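Local coordinates for RING finger protein unkempt homolog (Mus musculus, PDB 5ELK), which binds RNA sequence-specifically through clustered CCCH zinc fingers, represses translation and shapes the early morphology of cortical neurons, at residues A[34-37]-A[38-42]; A[74-77]-A[78-82]; A[85-89]-A[90-94]. One frame throughout, in Å; residues are numbered along the deposited sequence.

Contact 1. Residues A[34-37]-A[38-42]; sequences YYHN and SKDRR. With ZN (zinc ion), chain C.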
loop_
_atom_site.group_PDB
_atom_site.type_symbol
_atom_site.label_atom_id
_atom_site.label_comp_id
_atom_site.label_asym_id
_atom_site.label_seq_id
_atom_site.Cartn_x
_atom_site.Cartn_y
_atom_site.Cartn_z
ATOM N N TYR A 34 2.830 -8.423 3.612
ATOM C CA TYR A 34 4.130 -8.127 4.206
ATOM C C TYR A 34 5.046 -7.654 3.083
ATOM O O TYR A 34 4.735 -7.863 1.910
ATOM C CB TYR A 34 4.678 -9.363 4.924
ATOM C CG TYR A 34 3.768 -9.854 6.043
ATOM C CD1 TYR A 34 3.687 -9.171 7.250
ATOM C CD2 TYR A 34 2.978 -10.987 5.882
ATOM C CE1 TYR A 34 2.849 -9.610 8.272
ATOM C CE2 TYR A 34 2.141 -11.431 6.898
ATOM C CZ TYR A 34 2.079 -10.739 8.090
ATOM O OH TYR A 34 1.249 -11.183 9.104
ATOM N N TYR A 35 6.145 -6.984 3.426
ATOM C CA TYR A 35 7.011 -6.412 2.396
ATOM C C TYR A 35 8.229 -7.274 2.144
ATOM O O TYR A 35 8.725 -7.962 3.037
ATOM C CB TYR A 35 7.412 -4.962 2.709
ATOM C CG TYR A 35 8.429 -4.769 3.823
ATOM C CD1 TYR A 35 9.776 -5.024 3.621
ATOM C CD2 TYR A 35 8.042 -4.285 5.060
ATOM C CE1 TYR A 35 10.701 -4.830 4.633
ATOM C CE2 TYR A 35 8.953 -4.090 6.069
ATOM C CZ TYR A 35 10.279 -4.359 5.856
ATOM O OH TYR A 35 11.180 -4.153 6.880
ATOM N N HIS A 36 8.692 -7.223 0.902
ATOM C CA HIS A 36 9.724 -8.119 0.408
ATOM C C HIS A 36 10.968 -7.337 0.018
ATOM O O HIS A 36 12.075 -7.871 0.006
ATOM C CB HIS A 36 9.164 -8.892 -0.783
ATOM C CG HIS A 36 7.913 -9.648 -0.464
ATOM N ND1 HIS A 36 6.690 -9.031 -0.280
ATOM C CD2 HIS A 36 7.695 -10.969 -0.267
ATOM C CE1 HIS A 36 5.779 -9.941 0.000
ATOM N NE2 HIS A 36 6.359 -11.129 0.015
ATOM N N ASN A 37 10.783 -6.061 -0.291
ATOM C CA ASN A 37 11.902 -5.184 -0.604
ATOM C C ASN A 37 11.626 -3.750 -0.147
ATOM O O ASN A 37 10.630 -3.484 0.532
ATOM C CB ASN A 37 12.228 -5.243 -2.101
ATOM C CG ASN A 37 11.002 -5.082 -2.982
ATOM O OD1 ASN A 37 10.425 -4.000 -3.077
ATOM N ND2 ASN A 37 10.609 -6.158 -3.649
ATOM N N SER A 38 12.521 -2.835 -0.508
ATOM C CA SER A 38 12.412 -1.439 -0.098
ATOM C C SER A 38 11.301 -0.752 -0.864
ATOM O O SER A 38 10.597 0.100 -0.321
ATOM C CB SER A 38 13.739 -0.707 -0.333
ATOM O OG SER A 38 14.101 -0.729 -1.702
ATOM N N LYS A 39 11.148 -1.134 -2.130
ATOM C CA LYS A 39 10.142 -0.545 -3.019
ATOM C C LYS A 39 8.721 -1.066 -2.754
ATOM O O LYS A 39 7.750 -0.579 -3.336
ATOM C CB LYS A 39 10.543 -0.778 -4.482
ATOM C CG LYS A 39 11.655 0.150 -4.959
ATOM C CD LYS A 39 12.367 -0.367 -6.205
ATOM C CE LYS A 39 11.775 0.186 -7.495
ATOM N NZ LYS A 39 10.488 -0.470 -7.855
ATOM N N ASP A 40 8.621 -2.034 -1.850
ATOM C CA ASP A 40 7.367 -2.695 -1.484
ATOM C C ASP A 40 6.988 -2.250 -0.073
ATOM O O ASP A 40 5.855 -2.433 0.386
ATOM C CB ASP A 40 7.611 -4.211 -1.503
ATOM C CG ASP A 40 6.343 -5.020 -1.457
ATOM O OD1 ASP A 40 5.325 -4.576 -2.018
ATOM O OD2 ASP A 40 6.370 -6.123 -0.871
ATOM N N ARG A 41 7.955 -1.647 0.610
ATOM C CA ARG A 41 7.826 -1.329 2.018
ATOM C C ARG A 41 6.900 -0.150 2.242
ATOM O O ARG A 41 6.739 0.715 1.381
ATOM C CB ARG A 41 9.203 -1.026 2.604
ATOM C CG ARG A 41 9.194 -0.703 4.078
ATOM C CD ARG A 41 10.597 -0.743 4.637
ATOM N NE ARG A 41 10.953 0.505 5.301
ATOM C CZ ARG A 41 10.635 0.797 6.557
ATOM N NH1 ARG A 41 9.943 -0.065 7.294
ATOM N NH2 ARG A 41 11.006 1.955 7.078
ATOM N N ARG A 42 6.305 -0.124 3.424
ATOM C CA ARG A 42 5.392 0.936 3.807
ATOM C C ARG A 42 5.637 1.322 5.261
ATOM O O ARG A 42 5.556 0.484 6.158
ATOM C CB ARG A 42 3.945 0.460 3.612
ATOM C CG ARG A 42 2.892 1.378 4.167
ATOM C CD ARG A 42 1.564 1.137 3.479
ATOM N NE ARG A 42 0.496 1.983 4.005
ATOM C CZ ARG A 42 -0.303 1.639 5.010
ATOM N NH1 ARG A 42 -0.158 0.466 5.607
ATOM N NH2 ARG A 42 -1.255 2.466 5.416
HETATM ZN ZN ZN C . 5.421 -12.381 1.291
#
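Tyr-35 lies with one face of its ring against the aliphatic part of Arg-41. Arg-41 CG sits over the centre of that face, 3.9 Å from the ring centroid, a CH-pi contact, and CD continues toward the hydroxyl end, 3.8 Å from Tyr-35 CZ. The two side chains run the same way, and the guanidinium, turned 68° from the ring plane, reaches past it to a salt bridge with Asp-74. Asp-40, its CG turned away from the backbone N at chi1 -167°, brings its carboxylate to the edge of the His-36 ring, where OD2 takes the NH of His-36 ND1 at 3.0 Å, almost straight (168°) and in the imidazole plane. The same OD2 accepts His-36 N at 3.1 Å through its anti lone pair and forms a salt bridge to Lys-15. With ND1 held there, His-36 NE2 faces the zinc ion at 2.0 Å, beside Cys-19, Cys-26 and Cys-32; carboxylate and metal together hold the ring's rotation, and this second-shell group would probably make the zinc-bound nitrogen a stronger donor. This closing turn of a CCCH finger lies in the long loop between helix 7-13 and strand 59-60, with Arg-42 packing on helix 82-86.

Contact 2. Residues A[74-77]-A[78-82]; sequences DACQ and YCHTR. With ZN (zinc ion), chain D; nucleotides of chain B.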
loop_
_atom_site.group_PDB
_atom_site.type_symbol
_atom_site.label_atom_id
_atom_site.label_comp_id
_atom_site.label_asym_id
_atom_site.label_seq_id
_atom_site.Cartn_x
_atom_site.Cartn_y
_atom_site.Cartn_z
ATOM N N ASP A 74 13.484 7.809 6.606
ATOM C CA ASP A 74 12.128 7.507 7.057
ATOM C C ASP A 74 11.427 8.694 7.717
ATOM O O ASP A 74 10.285 8.576 8.157
ATOM C CB ASP A 74 12.161 6.318 8.018
ATOM C CG ASP A 74 12.363 4.990 7.303
ATOM O OD1 ASP A 74 12.170 4.917 6.068
ATOM O OD2 ASP A 74 12.702 4.005 7.989
ATOM N N ALA A 75 12.094 9.842 7.762
ATOM C CA ALA A 75 11.512 11.044 8.347
ATOM C C ALA A 75 10.921 11.935 7.264
ATOM O O ALA A 75 10.389 13.009 7.555
ATOM C CB ALA A 75 12.551 11.802 9.141
ATOM N N CYS A 76 11.019 11.494 6.014
ATOM C CA CYS A 76 10.462 12.260 4.906
ATOM C C CYS A 76 8.942 12.355 5.007
ATOM O O CYS A 76 8.263 11.370 5.273
ATOM C CB CYS A 76 10.852 11.655 3.555
ATOM S SG CYS A 76 10.740 12.851 2.201
ATOM N N GLN A 77 8.423 13.557 4.782
ATOM C CA GLN A 77 6.992 13.834 4.881
ATOM C C GLN A 77 6.301 13.653 3.534
ATOM O O GLN A 77 5.281 14.275 3.250
ATOM C CB GLN A 77 6.786 15.251 5.407
ATOM C CG GLN A 77 7.387 15.458 6.780
ATOM C CD GLN A 77 6.398 15.175 7.881
ATOM O OE1 GLN A 77 5.432 15.914 8.054
ATOM N NE2 GLN A 77 6.627 14.102 8.630
ATOM N N TYR A 78 6.877 12.783 2.716
ATOM C CA TYR A 78 6.345 12.461 1.407
ATOM C C TYR A 78 6.380 10.953 1.256
ATOM O O TYR A 78 7.134 10.286 1.961
ATOM C CB TYR A 78 7.209 13.109 0.329
ATOM C CG TYR A 78 7.097 14.616 0.264
ATOM C CD1 TYR A 78 7.844 15.436 1.105
ATOM C CD2 TYR A 78 6.248 15.222 -0.649
ATOM C CE1 TYR A 78 7.738 16.812 1.036
ATOM C CE2 TYR A 78 6.145 16.598 -0.725
ATOM C CZ TYR A 78 6.892 17.385 0.120
ATOM O OH TYR A 78 6.784 18.753 0.051
ATOM N N CYS A 79 5.591 10.416 0.330
ATOM C CA CYS A 79 5.578 8.976 0.101
ATOM C C CYS A 79 6.839 8.510 -0.619
ATOM O O CYS A 79 7.330 9.187 -1.509
ATOM C CB CYS A 79 4.346 8.575 -0.707
ATOM S SG CYS A 79 2.794 8.798 0.183
ATOM N N HIS A 80 7.337 7.340 -0.224
ATOM C CA HIS A 80 8.563 6.765 -0.769
ATOM C C HIS A 80 8.314 5.497 -1.588
ATOM O O HIS A 80 9.226 4.981 -2.234
ATOM C CB HIS A 80 9.545 6.450 0.363
ATOM C CG HIS A 80 10.386 7.616 0.782
ATOM N ND1 HIS A 80 11.250 7.567 1.851
ATOM C CD2 HIS A 80 10.494 8.868 0.269
ATOM C CE1 HIS A 80 11.846 8.737 1.990
ATOM N NE2 HIS A 80 11.406 9.544 1.044
ATOM N N THR A 81 7.089 4.989 -1.550
ATOM C CA THR A 81 6.707 3.857 -2.390
ATOM C C THR A 81 5.260 3.973 -2.808
ATOM O O THR A 81 4.461 4.661 -2.171
ATOM C CB THR A 81 6.850 2.517 -1.672
ATOM O OG1 THR A 81 5.865 2.426 -0.634
ATOM C CG2 THR A 81 8.225 2.359 -1.075
ATOM N N ARG A 82 4.933 3.282 -3.891
ATOM C CA ARG A 82 3.605 3.327 -4.461
ATOM C C ARG A 82 2.638 2.769 -3.433
ATOM O O ARG A 82 1.501 3.238 -3.286
ATOM C CB ARG A 82 3.569 2.493 -5.739
ATOM C CG ARG A 82 2.179 2.269 -6.321
ATOM C CD ARG A 82 2.253 1.403 -7.568
ATOM N NE ARG A 82 2.885 2.104 -8.685
ATOM C CZ ARG A 82 3.996 1.711 -9.306
ATOM N NH1 ARG A 82 4.634 0.598 -8.952
ATOM N NH2 ARG A 82 4.476 2.438 -10.303
HETATM ZN ZN ZN D . 11.798 11.525 0.663
ATOM P P G B 5 -0.654 -0.802 -12.453
ATOM O OP1 G B 5 0.179 0.218 -13.149
ATOM O OP2 G B 5 -1.300 -1.873 -13.259
ATOM O "O5'" G B 5 0.195 -1.551 -11.331
ATOM C "C5'" G B 5 1.280 -0.906 -10.675
ATOM C "C4'" G B 5 1.664 -1.623 -9.403
ATOM O "O4'" G B 5 0.690 -1.316 -8.368
ATOM C "C3'" G B 5 1.727 -3.151 -9.497
ATOM O "O3'" G B 5 2.789 -3.642 -8.678
ATOM C "C2'" G B 5 0.389 -3.582 -8.902
ATOM O "O2'" G B 5 0.386 -4.881 -8.340
ATOM C "C1'" G B 5 0.164 -2.513 -7.835
ATOM N N9 G B 5 -1.247 -2.289 -7.504
ATOM C C8 G B 5 -2.215 -1.757 -8.326
ATOM N N7 G B 5 -3.378 -1.679 -7.747
ATOM C C5 G B 5 -3.173 -2.191 -6.474
ATOM C C6 G B 5 -4.078 -2.359 -5.392
ATOM O O6 G B 5 -5.277 -2.086 -5.349
ATOM N N1 G B 5 -3.464 -2.917 -4.279
ATOM C C2 G B 5 -2.134 -3.257 -4.213
ATOM N N2 G B 5 -1.723 -3.776 -3.047
ATOM N N3 G B 5 -1.275 -3.104 -5.210
ATOM C C4 G B 5 -1.860 -2.568 -6.303
#
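Cys-76 and His-80 meet at a zinc ion, and metal coordination is the main tie between 74-77 and 78-82. Cys-76 SG binds the metal at 2.3 Å and His-80 NE2 at 2.1 Å, with Cys-55 and Cys-70 completing the site. The thiolate gets there because SG stands anti to the backbone N (chi1 -158°), which carries it out toward the same ion that the imidazole reaches from the other arm of the turn.

Close packing accompanies the shared metal. Cys-76 CB comes within 3.3 Å of His-80 NE2, set obliquely to the ring, and the sulfur is likewise oblique to it. Toward Tyr-78 the same sulfur makes a sulfur-aromatic contact at the ring's edge, SG lying 5.3 Å from the centroid and near the ring plane. The Tyr-78 ring also leans along the peptide before it, CD1 approaching Gln-77 C at 3.4 Å.

The spacing of Cys-76 and His-80, with three residues between them, is the C-x3-H end of a CCCH zinc finger, in which the last cysteine and the histidine complete the zinc site.

Hydrogen bonds come from around the turn: Arg-43 is bonded to the carbonyls of Asp-74, Cys-76 and Tyr-78, while Glu-84 takes the NH of His-80. Thr-81 is the N-cap of helix 82-86, its OG1 bonded to Glu-84 N.

Arg-82 touches the RNA; its chain bends at chi3 (-69°). Its CD lies 3.2 Å from O4' of G5 of chain B, and C5' of that nucleotide sits over one face of the guanidinium, offset toward the rim.

Contact 3. Residues A[85-89]-A[90-94]; sequences QQFHP and EIYKS. With nucleotides of chain B.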
loop_
_atom_site.group_PDB
_atom_site.type_symbol
_atom_site.label_atom_id
_atom_site.label_comp_id
_atom_site.label_asym_id
_atom_site.label_seq_id
_atom_site.Cartn_x
_atom_site.Cartn_y
_atom_site.Cartn_z
ATOM N N GLN A 85 1.609 5.321 -0.951
ATOM C CA GLN A 85 0.645 6.267 -1.478
ATOM C C GLN A 85 -0.750 5.632 -1.603
ATOM O O GLN A 85 -1.745 6.206 -1.167
ATOM C CB GLN A 85 1.114 6.774 -2.833
ATOM C CG GLN A 85 0.222 7.832 -3.431
ATOM C CD GLN A 85 0.710 8.311 -4.777
ATOM O OE1 GLN A 85 1.053 7.509 -5.645
ATOM N NE2 GLN A 85 0.742 9.623 -4.963
ATOM N N GLN A 86 -0.811 4.449 -2.202
ATOM C CA GLN A 86 -2.085 3.797 -2.466
ATOM C C GLN A 86 -2.824 3.492 -1.170
ATOM O O GLN A 86 -4.051 3.538 -1.126
ATOM C CB GLN A 86 -1.879 2.520 -3.278
ATOM C CG GLN A 86 -1.495 2.774 -4.731
ATOM C CD GLN A 86 -1.789 1.600 -5.636
ATOM O OE1 GLN A 86 -0.900 0.823 -5.971
ATOM N NE2 GLN A 86 -3.048 1.462 -6.039
ATOM N N PHE A 87 -2.069 3.232 -0.109
ATOM C CA PHE A 87 -2.654 2.903 1.179
ATOM C C PHE A 87 -2.489 4.049 2.156
ATOM O O PHE A 87 -2.466 3.848 3.369
ATOM C CB PHE A 87 -2.024 1.626 1.711
ATOM C CG PHE A 87 -2.364 0.423 0.892
ATOM C CD1 PHE A 87 -1.627 0.105 -0.226
ATOM C CD2 PHE A 87 -3.451 -0.370 1.216
ATOM C CE1 PHE A 87 -1.948 -0.989 -0.987
ATOM C CE2 PHE A 87 -3.770 -1.469 0.453
ATOM C CZ PHE A 87 -3.022 -1.778 -0.645
ATOM N N HIS A 88 -2.388 5.262 1.627
ATOM C CA HIS A 88 -2.379 6.431 2.484
ATOM C C HIS A 88 -3.802 6.690 2.984
ATOM O O HIS A 88 -4.755 6.541 2.223
ATOM C CB HIS A 88 -1.860 7.649 1.730
ATOM C CG HIS A 88 -1.540 8.804 2.618
ATOM N ND1 HIS A 88 -2.473 9.761 2.972
ATOM C CD2 HIS A 88 -0.394 9.152 3.254
ATOM C CE1 HIS A 88 -1.912 10.647 3.769
ATOM N NE2 HIS A 88 -0.651 10.303 3.959
ATOM N N PRO A 89 -3.952 7.084 4.260
ATOM C CA PRO A 89 -5.264 7.404 4.843
ATOM C C PRO A 89 -6.177 8.278 3.987
ATOM O O PRO A 89 -7.386 8.154 4.104
ATOM C CB PRO A 89 -4.887 8.160 6.113
ATOM C CG PRO A 89 -3.615 7.528 6.537
ATOM C CD PRO A 89 -2.881 7.190 5.267
ATOM N N GLU A 90 -5.602 9.142 3.158
ATOM C CA GLU A 90 -6.364 10.084 2.337
ATOM C C GLU A 90 -6.557 9.581 0.908
ATOM O O GLU A 90 -7.270 10.196 0.117
ATOM C CB GLU A 90 -5.656 11.438 2.284
ATOM C CG GLU A 90 -5.486 12.120 3.620
ATOM C CD GLU A 90 -4.817 13.479 3.491
ATOM O OE1 GLU A 90 -4.813 14.239 4.485
ATOM O OE2 GLU A 90 -4.297 13.784 2.394
ATOM N N ILE A 91 -5.929 8.459 0.583
ATOM C CA ILE A 91 -5.963 7.915 -0.772
ATOM C C ILE A 91 -6.776 6.620 -0.776
ATOM O O ILE A 91 -7.503 6.334 -1.728
ATOM C CB ILE A 91 -4.524 7.609 -1.280
ATOM C CG1 ILE A 91 -3.651 8.873 -1.254
ATOM C CG2 ILE A 91 -4.547 6.977 -2.676
ATOM C CD1 ILE A 91 -4.097 9.972 -2.207
ATOM N N TYR A 92 -6.628 5.854 0.304
ATOM C CA TYR A 92 -7.098 4.478 0.399
ATOM C C TYR A 92 -8.619 4.412 0.314
ATOM O O TYR A 92 -9.296 5.072 1.078
ATOM C CB TYR A 92 -6.606 3.875 1.719
ATOM C CG TYR A 92 -6.999 2.432 1.968
ATOM C CD1 TYR A 92 -6.618 1.420 1.103
ATOM C CD2 TYR A 92 -7.739 2.076 3.092
ATOM C CE1 TYR A 92 -6.985 0.092 1.341
ATOM C CE2 TYR A 92 -8.098 0.756 3.335
ATOM C CZ TYR A 92 -7.718 -0.228 2.468
ATOM O OH TYR A 92 -8.088 -1.535 2.728
ATOM N N LYS A 93 -9.134 3.621 -0.632
ATOM C CA LYS A 93 -10.582 3.430 -0.853
ATOM C C LYS A 93 -11.318 4.714 -1.218
ATOM O O LYS A 93 -12.542 4.778 -1.096
ATOM C CB LYS A 93 -11.262 2.807 0.370
ATOM C CG LYS A 93 -10.660 1.498 0.827
ATOM C CD LYS A 93 -10.866 0.417 -0.202
ATOM C CE LYS A 93 -10.617 -0.973 0.362
ATOM N NZ LYS A 93 -10.964 -2.016 -0.641
ATOM N N SER A 94 -10.581 5.727 -1.663
ATOM C CA SER A 94 -11.182 7.015 -1.996
ATOM C C SER A 94 -11.804 7.009 -3.396
ATOM O O SER A 94 -12.638 7.850 -3.716
ATOM C CB SER A 94 -10.141 8.133 -1.892
ATOM O OG SER A 94 -9.053 7.892 -2.757
ATOM P P U B 3 -4.156 10.466 -7.313
ATOM O OP1 U B 3 -4.869 10.186 -8.580
ATOM O OP2 U B 3 -4.747 11.347 -6.272
ATOM O "O5'" U B 3 -3.874 9.058 -6.633
ATOM C "C5'" U B 3 -2.574 8.714 -6.178
ATOM C "C4'" U B 3 -2.299 7.252 -6.403
ATOM O "O4'" U B 3 -3.156 6.466 -5.523
ATOM C "C3'" U B 3 -2.588 6.763 -7.819
ATOM O "O3'" U B 3 -1.696 5.688 -8.132
ATOM C "C2'" U B 3 -4.010 6.226 -7.690
ATOM O "O2'" U B 3 -4.387 5.299 -8.687
ATOM C "C1'" U B 3 -3.956 5.592 -6.301
ATOM N N1 U B 3 -5.265 5.421 -5.644
ATOM C C2 U B 3 -5.494 4.256 -4.917
ATOM O O2 U B 3 -4.659 3.370 -4.783
ATOM N N3 U B 3 -6.741 4.152 -4.337
ATOM C C4 U B 3 -7.771 5.063 -4.416
ATOM O O4 U B 3 -8.841 4.826 -3.846
ATOM C C5 U B 3 -7.455 6.233 -5.185
ATOM C C6 U B 3 -6.251 6.372 -5.760
ATOM P P G B 5 -0.654 -0.802 -12.453
ATOM O OP1 G B 5 0.179 0.218 -13.149
ATOM O OP2 G B 5 -1.300 -1.873 -13.259
ATOM O "O5'" G B 5 0.195 -1.551 -11.331
ATOM C "C5'" G B 5 1.280 -0.906 -10.675
ATOM C "C4'" G B 5 1.664 -1.623 -9.403
ATOM O "O4'" G B 5 0.690 -1.316 -8.368
ATOM C "C3'" G B 5 1.727 -3.151 -9.497
ATOM O "O3'" G B 5 2.789 -3.642 -8.678
ATOM C "C2'" G B 5 0.389 -3.582 -8.902
ATOM O "O2'" G B 5 0.386 -4.881 -8.340
ATOM C "C1'" G B 5 0.164 -2.513 -7.835
ATOM N N9 G B 5 -1.247 -2.289 -7.504
ATOM C C8 G B 5 -2.215 -1.757 -8.326
ATOM N N7 G B 5 -3.378 -1.679 -7.747
ATOM C C5 G B 5 -3.173 -2.191 -6.474
ATOM C C6 G B 5 -4.078 -2.359 -5.392
ATOM O O6 G B 5 -5.277 -2.086 -5.349
ATOM N N1 G B 5 -3.464 -2.917 -4.279
ATOM C C2 G B 5 -2.134 -3.257 -4.213
ATOM N N2 G B 5 -1.723 -3.776 -3.047
ATOM N N3 G B 5 -1.275 -3.104 -5.210
ATOM C C4 G B 5 -1.860 -2.568 -6.303
ATOM P P A B 4 -1.308 5.366 -9.660
ATOM O OP1 A B 4 0.170 5.207 -9.755
ATOM O OP2 A B 4 -2.013 6.375 -10.491
ATOM O "O5'" A B 4 -1.976 3.948 -9.969
ATOM C "C5'" A B 4 -1.527 2.772 -9.304
ATOM C "C4'" A B 4 -2.096 1.507 -9.907
ATOM O "O4'" A B 4 -3.538 1.447 -9.707
ATOM C "C3'" A B 4 -1.878 1.299 -11.407
ATOM O "O3'" A B 4 -1.827 -0.106 -11.617
ATOM C "C2'" A B 4 -3.190 1.801 -11.998
ATOM O "O2'" A B 4 -3.468 1.317 -13.299
ATOM C "C1'" A B 4 -4.180 1.269 -10.963
ATOM N N9 A B 4 -5.471 1.957 -10.909
ATOM C C8 A B 4 -5.710 3.303 -11.023
ATOM N N7 A B 4 -6.974 3.622 -10.880
ATOM C C5 A B 4 -7.618 2.412 -10.643
ATOM C C6 A B 4 -8.973 2.095 -10.407
ATOM N N6 A B 4 -9.948 3.006 -10.380
ATOM N N1 A B 4 -9.286 0.790 -10.200
ATOM C C2 A B 4 -8.289 -0.118 -10.227
ATOM N N3 A B 4 -6.978 0.062 -10.436
ATOM C C4 A B 4 -6.698 1.370 -10.644
#
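The rings of Phe-87 and Tyr-92 lie in planes 29° apart but slid so far that they barely overlap, with centroids 5.4 Å from each other; the touch is between Phe-87 CD2 and Tyr-92 CE1, at 3.6 Å. At its edge, in plane, Phe-87 meets the base of G5 of chain B, CZ standing 3.4 Å from N2, and its ring also stacks with Tyr-14. Lys-93 CG covers the centre of one Tyr-92 face, and the carbonyl of Gln-86 is at the edge of that ring. Over one face of the His-88 imidazole sits Pro-89 CD, while Glu-90 N donates to ND1 at 3.2 Å, tilted 25° from the ring plane; NE2 is held by the carbonyl of Tyr-50.

His-88 O ties the turn together by accepting two NH groups: Ile-91 N from above the carbonyl plane and Tyr-92 N, at 2.8 Å, nearly in line with the C=O bond. A type II beta turn follows, Ser-94 N bonding back to Ile-91 O beside U3 of chain B. Gln-86 binds the base of U3, NE2 donating to its O2 at 2.8 Å. Fully extended, Gln-85 lays its amide along the sugar of the same nucleotide, OE1 3.4 Å from C4'. Cutting this chain back to an alanine would probably open a gap beside the U3 sugar and leave the carbonyl of Ser-52 without its weak amide bond.

Linking the second CCCH finger here to the third, the chain leaves helix 82-86 toward helix 98-103, with Phe-87 and Tyr-92 both packed on helix 7-13.

In the fold
Along the chain the three contacts follow in series, each closed before the next opens. Contacts 1 and 2 are the histidine ends of two successive CCCH fingers, with centres about 13 Å apart, joined by a probable hydrogen bond from Thr-81 to the carbonyl of Arg-41, besides the Arg-41 salt bridge. Helix 82-86 begins in contact 2 and runs into contact 3, whose centre is about 14 Å from that of contact 2. Contacts 1 and 3, about 17 Å between centres, lie on opposite sides of the chain's centre, yet a weak hydrogen bond from Arg-42 to the carbonyl of Phe-87 links them. Such links are consistent with the fingers packing as one unit that presents contacts 2 and 3 to the RNA.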